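PDB 4L8K: putative peptidase from Parabacteroides merdae, which probably acts as a serine peptidase of family S41, hydrolysing peptide bonds, although its substrates are not established. Local coordinates for residues D10-L15 and G58-E63; F152-N157 and N226-V231. All coordinates share one frame; numbering follows the deposited sequence.

Contact 1 (D10-L15 and G58-E63); sequences DNFEAL and GKMLAE
The selenium of M60, a selenomethionine, meets the ring of F12 at its edge and in its plane, SE of M60 lying 3.6 Å from CE1 of F12. This is a Met-aromatic contact, with SE of M60 4.9 Å from the centroid of the F12 ring and 84° off its normal, and the two side chains cross at about a right angle. M60 is the main bump. Its chain leaves the helix extended, with CG anti to the backbone N (chi1 -166°), and bends only at the last torsion, chi3 77°, which turns the CE methyl away from F12 toward L15. There CE of M60 rests 3.8 Å from CG of L15 and equally near CD2, alongside that branch, as the two side chains run past each other in opposite directions. L15 meets L61 differently, tip to tip: CD2 of L61 fits into the fork of L15, 3.9 Å from CD1 and about as near CD2 and CG. With an alanine at L15, the M60 methyl and the L61 tip would probably lose their shared partner, leaving a gap between the helices. No hydrogen bond crosses the interface, and the four residues that meet are all buried. The contact joins helix 8-22 to helix 50-61 within the region assigned to the Tricorn protease C1 family. Helix 33-43 closes one flank, with Y37 and Y40 against F12 and V36 and Y40 against M60, while V263 of strand 262-266 touches both L15 and L61.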
ATOM      1  N   ASP A  10     -26.406  19.171  11.904  1.00 37.63           N
ATOM      2  CA  ASP A  10     -25.127  19.742  12.355  1.00 37.44           C
ATOM      3  C   ASP A  10     -23.973  18.819  12.011  1.00 39.11           C
ATOM      4  O   ASP A  10     -22.916  19.295  11.598  1.00 38.83           O
ATOM      5  CB  ASP A  10     -25.144  20.009  13.868  1.00 39.47           C
ATOM      6  CG  ASP A  10     -26.007  21.174  14.303  1.00 51.46           C
ATOM      7  OD1 ASP A  10     -26.355  22.017  13.439  1.00 52.50           O
ATOM      8  OD2 ASP A  10     -26.328  21.256  15.512  1.00 58.06           O
ATOM      9  N   ASN A  11     -24.185  17.492  12.155  1.00 33.60           N
ATOM     10  CA  ASN A  11     -23.183  16.482  11.824  1.00 30.52           C
ATOM     11  C   ASN A  11     -23.050  16.343  10.314  1.00 30.58           C
ATOM     12  O   ASN A  11     -21.936  16.200   9.824  1.00 28.85           O
ATOM     13  CB  ASN A  11     -23.518  15.168  12.493  1.00 31.18           C
ATOM     14  CG  ASN A  11     -23.237  15.272  13.966  1.00 43.20           C
ATOM     15  OD1 ASN A  11     -22.090  15.198  14.402  1.00 35.08           O
ATOM     16  ND2 ASN A  11     -24.253  15.600  14.744  1.00 34.71           N
ATOM     17  N   PHE A  12     -24.157  16.475   9.571  1.00 27.90           N
ATOM     18  CA  PHE A  12     -24.098  16.491   8.101  1.00 27.85           C
ATOM     19  C   PHE A  12     -23.208  17.669   7.630  1.00 31.90           C
ATOM     20  O   PHE A  12     -22.261  17.464   6.859  1.00 28.27           O
ATOM     21  CB  PHE A  12     -25.518  16.588   7.491  1.00 29.40           C
ATOM     22  CG  PHE A  12     -25.565  17.176   6.101  1.00 31.40           C
ATOM     23  CD1 PHE A  12     -24.941  16.534   5.030  1.00 32.89           C
ATOM     24  CD2 PHE A  12     -26.222  18.381   5.861  1.00 34.42           C
ATOM     25  CE1 PHE A  12     -24.951  17.103   3.748  1.00 33.79           C
ATOM     26  CE2 PHE A  12     -26.267  18.928   4.576  1.00 37.43           C
ATOM     27  CZ  PHE A  12     -25.622  18.287   3.526  1.00 34.98           C
ATOM     28  N   GLU A  13     -23.526  18.892   8.114  1.00 31.95           N
ATOM     29  CA  GLU A  13     -22.812  20.125   7.779  1.00 34.37           C
ATOM     30  C   GLU A  13     -21.326  20.015   8.115  1.00 38.58           C
ATOM     31  O   GLU A  13     -20.505  20.312   7.258  1.00 39.55           O
ATOM     32  CB  GLU A  13     -23.421  21.347   8.504  1.00 37.30           C
ATOM     33  CG  GLU A  13     -24.815  21.740   8.042  1.00 49.54           C
ATOM     34  CD  GLU A  13     -24.990  22.393   6.682  1.00 77.58           C
ATOM     35  OE1 GLU A  13     -23.977  22.784   6.055  1.00 68.99           O
ATOM     36  OE2 GLU A  13     -26.161  22.541   6.257  1.00 79.37           O
ATOM     37  N   ALA A  14     -20.990  19.546   9.335  1.00 34.16           N
ATOM     38  CA  ALA A  14     -19.613  19.396   9.805  1.00 33.67           C
ATOM     39  C   ALA A  14     -18.830  18.395   8.953  1.00 36.01           C
ATOM     40  O   ALA A  14     -17.726  18.723   8.520  1.00 35.08           O
ATOM     41  CB  ALA A  14     -19.596  18.960  11.257  1.00 34.09           C
ATOM     42  N   LEU A  15     -19.416  17.207   8.676  1.00 30.88           N
ATOM     43  CA  LEU A  15     -18.786  16.183   7.854  1.00 28.91           C
ATOM     44  C   LEU A  15     -18.548  16.684   6.418  1.00 31.28           C
ATOM     45  O   LEU A  15     -17.459  16.467   5.891  1.00 29.51           O
ATOM     46  CB  LEU A  15     -19.609  14.872   7.849  1.00 28.16           C
ATOM     47  CG  LEU A  15     -19.019  13.721   6.994  1.00 32.29           C
ATOM     48  CD1 LEU A  15     -17.584  13.368   7.411  1.00 32.86           C
ATOM     49  CD2 LEU A  15     -19.896  12.513   7.009  1.00 31.16           C
ATOM     50  N   GLY A  58     -22.455   7.854   5.493  1.00 21.69           N
ATOM     51  CA  GLY A  58     -21.555   6.847   4.941  1.00 20.30           C
ATOM     52  C   GLY A  58     -21.680   6.789   3.428  1.00 23.56           C
ATOM     53  O   GLY A  58     -20.668   6.710   2.724  1.00 21.02           O
ATOM     54  N   LYS A  59     -22.933   6.873   2.922  1.00 21.34           N
ATOM     55  CA  LYS A  59     -23.237   6.896   1.482  1.00 22.26           C
ATOM     56  C   LYS A  59     -22.672   8.147   0.836  1.00 26.77           C
ATOM     57  O   LYS A  59     -22.180   8.089  -0.298  1.00 28.26           O
ATOM     58  CB  LYS A  59     -24.746   6.821   1.233  1.00 25.60           C
ATOM     59  CG  LYS A  59     -25.265   5.408   1.175  1.00 34.07           C
ATOM     60  CD  LYS A  59     -26.773   5.328   1.452  1.00 40.11           C
ATOM     61  CE  LYS A  59     -27.222   3.889   1.669  1.00 44.35           C
ATOM     62  NZ  LYS A  59     -27.146   3.062   0.420  1.00 59.14           N
HETATM   63  N   MSE A  60     -22.714   9.275   1.575  1.00 21.27           N
HETATM   64  CA  MSE A  60     -22.151  10.560   1.144  1.00 19.67           C
HETATM   65  C   MSE A  60     -20.650  10.443   0.960  1.00 24.38           C
HETATM   66  O   MSE A  60     -20.138  10.925  -0.047  1.00 23.19           O
HETATM   67  CB  MSE A  60     -22.471  11.673   2.135  1.00 20.66           C
HETATM   68  CG  MSE A  60     -22.202  13.043   1.561  1.00 25.21           C
HETATM   69 SE   MSE A  60     -22.582  14.515   2.763  0.75 29.57          SE
HETATM   70  CE  MSE A  60     -21.046  14.392   3.891  1.00 24.75           C
ATOM     71  N   LEU A  61     -19.942   9.782   1.912  1.00 23.09           N
ATOM     72  CA  LEU A  61     -18.493   9.599   1.774  1.00 22.96           C
ATOM     73  C   LEU A  61     -18.184   8.641   0.631  1.00 26.00           C
ATOM     74  O   LEU A  61     -17.234   8.878  -0.101  1.00 25.77           O
ATOM     75  CB  LEU A  61     -17.821   9.118   3.070  1.00 21.60           C
ATOM     76  CG  LEU A  61     -17.956  10.024   4.307  1.00 25.60           C
ATOM     77  CD1 LEU A  61     -17.165   9.440   5.455  1.00 23.78           C
ATOM     78  CD2 LEU A  61     -17.459  11.460   4.037  1.00 23.98           C
ATOM     79  N   ALA A  62     -19.038   7.629   0.413  1.00 22.95           N
ATOM     80  CA  ALA A  62     -18.836   6.658  -0.670  1.00 22.56           C
ATOM     81  C   ALA A  62     -18.985   7.309  -2.072  1.00 26.97           C
ATOM     82  O   ALA A  62     -18.595   6.706  -3.064  1.00 27.18           O
ATOM     83  CB  ALA A  62     -19.777   5.480  -0.511  1.00 21.84           C
ATOM     84  N   GLU A  63     -19.480   8.553  -2.143  1.00 25.25           N
ATOM     85  CA  GLU A  63     -19.584   9.305  -3.408  1.00 26.02           C
ATOM     86  C   GLU A  63     -18.204   9.530  -4.048  1.00 29.70           C
ATOM     87  O   GLU A  63     -18.112   9.597  -5.271  1.00 30.21           O
ATOM     88  CB  GLU A  63     -20.288  10.657  -3.207  1.00 28.42           C
ATOM     89  CG  GLU A  63     -21.763  10.539  -2.818  1.00 30.02           C
ATOM     90  CD  GLU A  63     -22.762  10.307  -3.938  1.00 39.78           C
ATOM     91  OE1 GLU A  63     -22.450  10.627  -5.112  1.00 41.88           O
ATOM     92  OE2 GLU A  63     -23.892   9.869  -3.623  1.00 35.23           O
TER

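Contact 2 (F152-N157 and N226-V231); sequences FDVRDN and NDFVNV
F152 and F228 form the close part of this contact, CE1 of F152 lying 3.9 Å from CZ of F228. Their planes are inclined at 44° and their centroids are 5.5 Å apart, an oblique aromatic pair. V154 extends the patch with its two methyls parted: CG1 approaches CE2 of F228 at 4.1 Å, whereas CG2 turns to CG2 of V229. Having CG1 anti to the carbonyl carbon (chi1 -68°) splits the branches between these two partners. Beyond V154 the packing slackens: the middle of the type II turn, R155 and the partly exposed D156, bends away from the helix, and N157 comes back to it through a hydrogen bond between its O and OG1 of T225. On the strand side D153 forms an Asx turn with the backbone N of R155, and R155 grips its carboxylate side-on, NE to OD1 and NH2 to OD2, the latter a 2.8 Å salt bridge. N and NE of R155 reach OD1 of D153 from opposite faces of the carboxylate plane. D153 and R155 thus pair with each other, D300 also bridging R155. The side chains that meet across the two segments are apolar, so these segments are held together by fit alone, while the polar bonds of D153 and R155 shape the chain leaving the strand.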
ATOM      1  N   PHE A 152      10.851 -10.533  -2.723  1.00 16.88           N
ATOM      2  CA  PHE A 152      10.417  -9.792  -1.537  1.00 16.52           C
ATOM      3  C   PHE A 152       8.888  -9.638  -1.636  1.00 21.61           C
ATOM      4  O   PHE A 152       8.374  -8.802  -2.367  1.00 23.23           O
ATOM      5  CB  PHE A 152      11.161  -8.442  -1.375  1.00 17.75           C
ATOM      6  CG  PHE A 152      11.134  -7.954   0.058  1.00 18.83           C
ATOM      7  CD1 PHE A 152      10.024  -7.267   0.557  1.00 21.23           C
ATOM      8  CD2 PHE A 152      12.187  -8.236   0.928  1.00 19.62           C
ATOM      9  CE1 PHE A 152       9.987  -6.842   1.895  1.00 21.57           C
ATOM     10  CE2 PHE A 152      12.154  -7.810   2.261  1.00 22.05           C
ATOM     11  CZ  PHE A 152      11.058  -7.110   2.732  1.00 20.81           C
ATOM     12  N   ASP A 153       8.173 -10.504  -0.960  1.00 19.58           N
ATOM     13  CA  ASP A 153       6.711 -10.576  -1.060  1.00 19.07           C
ATOM     14  C   ASP A 153       6.025  -9.725   0.010  1.00 21.19           C
ATOM     15  O   ASP A 153       6.102 -10.033   1.211  1.00 18.63           O
ATOM     16  CB  ASP A 153       6.290 -12.067  -0.953  1.00 20.28           C
ATOM     17  CG  ASP A 153       4.842 -12.417  -1.247  1.00 19.77           C
ATOM     18  OD1 ASP A 153       4.039 -11.490  -1.502  1.00 20.09           O
ATOM     19  OD2 ASP A 153       4.514 -13.615  -1.229  1.00 23.66           O
ATOM     20  N   VAL A 154       5.321  -8.666  -0.443  1.00 18.61           N
ATOM     21  CA  VAL A 154       4.563  -7.757   0.445  1.00 16.88           C
ATOM     22  C   VAL A 154       3.049  -7.789   0.091  1.00 21.05           C
ATOM     23  O   VAL A 154       2.327  -6.826   0.351  1.00 19.52           O
ATOM     24  CB  VAL A 154       5.118  -6.302   0.471  1.00 18.38           C
ATOM     25  CG1 VAL A 154       6.487  -6.242   1.149  1.00 17.05           C
ATOM     26  CG2 VAL A 154       5.132  -5.666  -0.925  1.00 17.41           C
ATOM     27  N   ARG A 155       2.579  -8.896  -0.498  1.00 17.15           N
ATOM     28  CA  ARG A 155       1.158  -9.072  -0.772  1.00 17.11           C
ATOM     29  C   ARG A 155       0.424  -9.192   0.556  1.00 21.62           C
ATOM     30  O   ARG A 155       0.972  -9.781   1.493  1.00 22.07           O
ATOM     31  CB  ARG A 155       0.906 -10.330  -1.618  1.00 17.61           C
ATOM     32  CG  ARG A 155       1.390 -10.212  -3.057  1.00 20.68           C
ATOM     33  CD  ARG A 155       1.189 -11.515  -3.829  1.00 14.80           C
ATOM     34  NE  ARG A 155       2.039 -12.586  -3.299  1.00 13.23           N
ATOM     35  CZ  ARG A 155       1.920 -13.875  -3.597  1.00 23.57           C
ATOM     36  NH1 ARG A 155       0.946 -14.292  -4.403  1.00 14.98           N
ATOM     37  NH2 ARG A 155       2.762 -14.761  -3.080  1.00 20.24           N
ATOM     38  N   ASP A 156      -0.783  -8.613   0.659  1.00 16.88           N
ATOM     39  CA  ASP A 156      -1.594  -8.619   1.873  1.00 16.88           C
ATOM     40  C   ASP A 156      -0.932  -7.837   3.028  1.00 22.04           C
ATOM     41  O   ASP A 156      -1.245  -8.081   4.181  1.00 21.53           O
ATOM     42  CB  ASP A 156      -1.956 -10.047   2.307  1.00 18.54           C
ATOM     43  CG  ASP A 156      -3.196 -10.581   1.621  1.00 27.34           C
ATOM     44  OD1 ASP A 156      -3.503 -10.122   0.493  1.00 27.29           O
ATOM     45  OD2 ASP A 156      -3.857 -11.453   2.205  1.00 37.50           O
ATOM     46  N   ASN A 157      -0.048  -6.885   2.711  1.00 18.97           N
ATOM     47  CA  ASN A 157       0.590  -6.069   3.729  1.00 18.63           C
ATOM     48  C   ASN A 157      -0.067  -4.687   3.690  1.00 23.03           C
ATOM     49  O   ASN A 157       0.198  -3.890   2.797  1.00 20.79           O
ATOM     50  CB  ASN A 157       2.119  -6.019   3.521  1.00 18.52           C
ATOM     51  CG  ASN A 157       2.896  -5.271   4.593  1.00 28.98           C
ATOM     52  OD1 ASN A 157       2.383  -4.354   5.257  1.00 14.31           O
ATOM     53  ND2 ASN A 157       4.186  -5.612   4.742  1.00 12.15           N
ATOM     54  N   ASN A 226       2.577   0.857   0.027  1.00 17.29           N
ATOM     55  CA  ASN A 226       2.488   1.561  -1.251  1.00 17.81           C
ATOM     56  C   ASN A 226       3.703   2.453  -1.414  1.00 22.51           C
ATOM     57  O   ASN A 226       4.284   2.479  -2.484  1.00 22.62           O
ATOM     58  CB  ASN A 226       1.181   2.381  -1.359  1.00 16.45           C
ATOM     59  CG  ASN A 226       0.897   2.870  -2.752  1.00 30.70           C
ATOM     60  OD1 ASN A 226       0.943   2.111  -3.717  1.00 26.99           O
ATOM     61  ND2 ASN A 226       0.595   4.150  -2.896  1.00 17.78           N
ATOM     62  N   ASP A 227       4.123   3.150  -0.334  1.00 21.50           N
ATOM     63  CA  ASP A 227       5.304   4.031  -0.360  1.00 21.81           C
ATOM     64  C   ASP A 227       6.588   3.222  -0.521  1.00 25.26           C
ATOM     65  O   ASP A 227       7.506   3.686  -1.186  1.00 26.33           O
ATOM     66  CB  ASP A 227       5.376   4.891   0.910  1.00 23.59           C
ATOM     67  CG  ASP A 227       4.149   5.729   1.196  1.00 30.94           C
ATOM     68  OD1 ASP A 227       3.367   6.007   0.239  1.00 30.90           O
ATOM     69  OD2 ASP A 227       3.982   6.139   2.353  1.00 34.26           O
ATOM     70  N   PHE A 228       6.661   2.038   0.115  1.00 20.50           N
ATOM     71  CA  PHE A 228       7.784   1.099   0.015  1.00 20.11           C
ATOM     72  C   PHE A 228       7.927   0.634  -1.465  1.00 22.67           C
ATOM     73  O   PHE A 228       9.027   0.661  -2.023  1.00 20.19           O
ATOM     74  CB  PHE A 228       7.552  -0.138   0.952  1.00 20.73           C
ATOM     75  CG  PHE A 228       8.566  -1.244   0.775  1.00 21.02           C
ATOM     76  CD1 PHE A 228       9.850  -1.125   1.306  1.00 22.89           C
ATOM     77  CD2 PHE A 228       8.240  -2.409   0.082  1.00 21.85           C
ATOM     78  CE1 PHE A 228      10.795  -2.152   1.148  1.00 23.24           C
ATOM     79  CE2 PHE A 228       9.189  -3.422  -0.090  1.00 23.53           C
ATOM     80  CZ  PHE A 228      10.457  -3.292   0.454  1.00 21.48           C
ATOM     81  N   VAL A 229       6.805   0.199  -2.075  1.00 19.35           N
ATOM     82  CA  VAL A 229       6.760  -0.264  -3.460  1.00 19.82           C
ATOM     83  C   VAL A 229       7.223   0.883  -4.385  1.00 23.40           C
ATOM     84  O   VAL A 229       8.039   0.658  -5.275  1.00 22.24           O
ATOM     85  CB  VAL A 229       5.347  -0.803  -3.818  1.00 22.91           C
ATOM     86  CG1 VAL A 229       5.181  -0.981  -5.331  1.00 22.45           C
ATOM     87  CG2 VAL A 229       5.098  -2.139  -3.103  1.00 22.08           C
ATOM     88  N   ASN A 230       6.752   2.108  -4.117  1.00 20.36           N
ATOM     89  CA  ASN A 230       7.111   3.291  -4.875  1.00 21.18           C
ATOM     90  C   ASN A 230       8.641   3.498  -4.931  1.00 25.93           C
ATOM     91  O   ASN A 230       9.164   3.859  -5.983  1.00 25.61           O
ATOM     92  CB  ASN A 230       6.447   4.519  -4.285  1.00 22.58           C
ATOM     93  CG  ASN A 230       6.738   5.811  -5.030  1.00 41.04           C
ATOM     94  OD1 ASN A 230       6.726   5.886  -6.256  1.00 31.22           O
ATOM     95  ND2 ASN A 230       7.025   6.854  -4.300  1.00 41.73           N
ATOM     96  N   VAL A 231       9.338   3.287  -3.808  1.00 21.74           N
ATOM     97  CA  VAL A 231      10.788   3.465  -3.750  1.00 22.54           C
ATOM     98  C   VAL A 231      11.479   2.301  -4.471  1.00 22.91           C
ATOM     99  O   VAL A 231      12.403   2.528  -5.251  1.00 23.40           O
ATOM    100  CB  VAL A 231      11.291   3.619  -2.279  1.00 28.15           C
ATOM    101  CG1 VAL A 231      12.820   3.759  -2.219  1.00 29.03           C
ATOM    102  CG2 VAL A 231      10.614   4.802  -1.589  1.00 28.25           C
TER

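Both contacts are made by buried apolar side chains, and neither has a hydrogen bond across it, yet they lie in different parts of the chain, their centres 32 Å apart and nearest atoms about 19 Å apart. They share no helix or strand. Contact 1 is peripheral, its centre about 26 Å from that of the chain, and pairs two helices in the Tricorn C1 region; contact 2 is central, its centre about 6 Å from that of the chain, and sets a helix against a strand of the mixed sheet in the S41 region. Contact 1 buries more surface, 207 against 131 Å², through one ring, a selenomethionine and two leucines, whereas contact 2 uses two rings and two valines beside an internal ion pair.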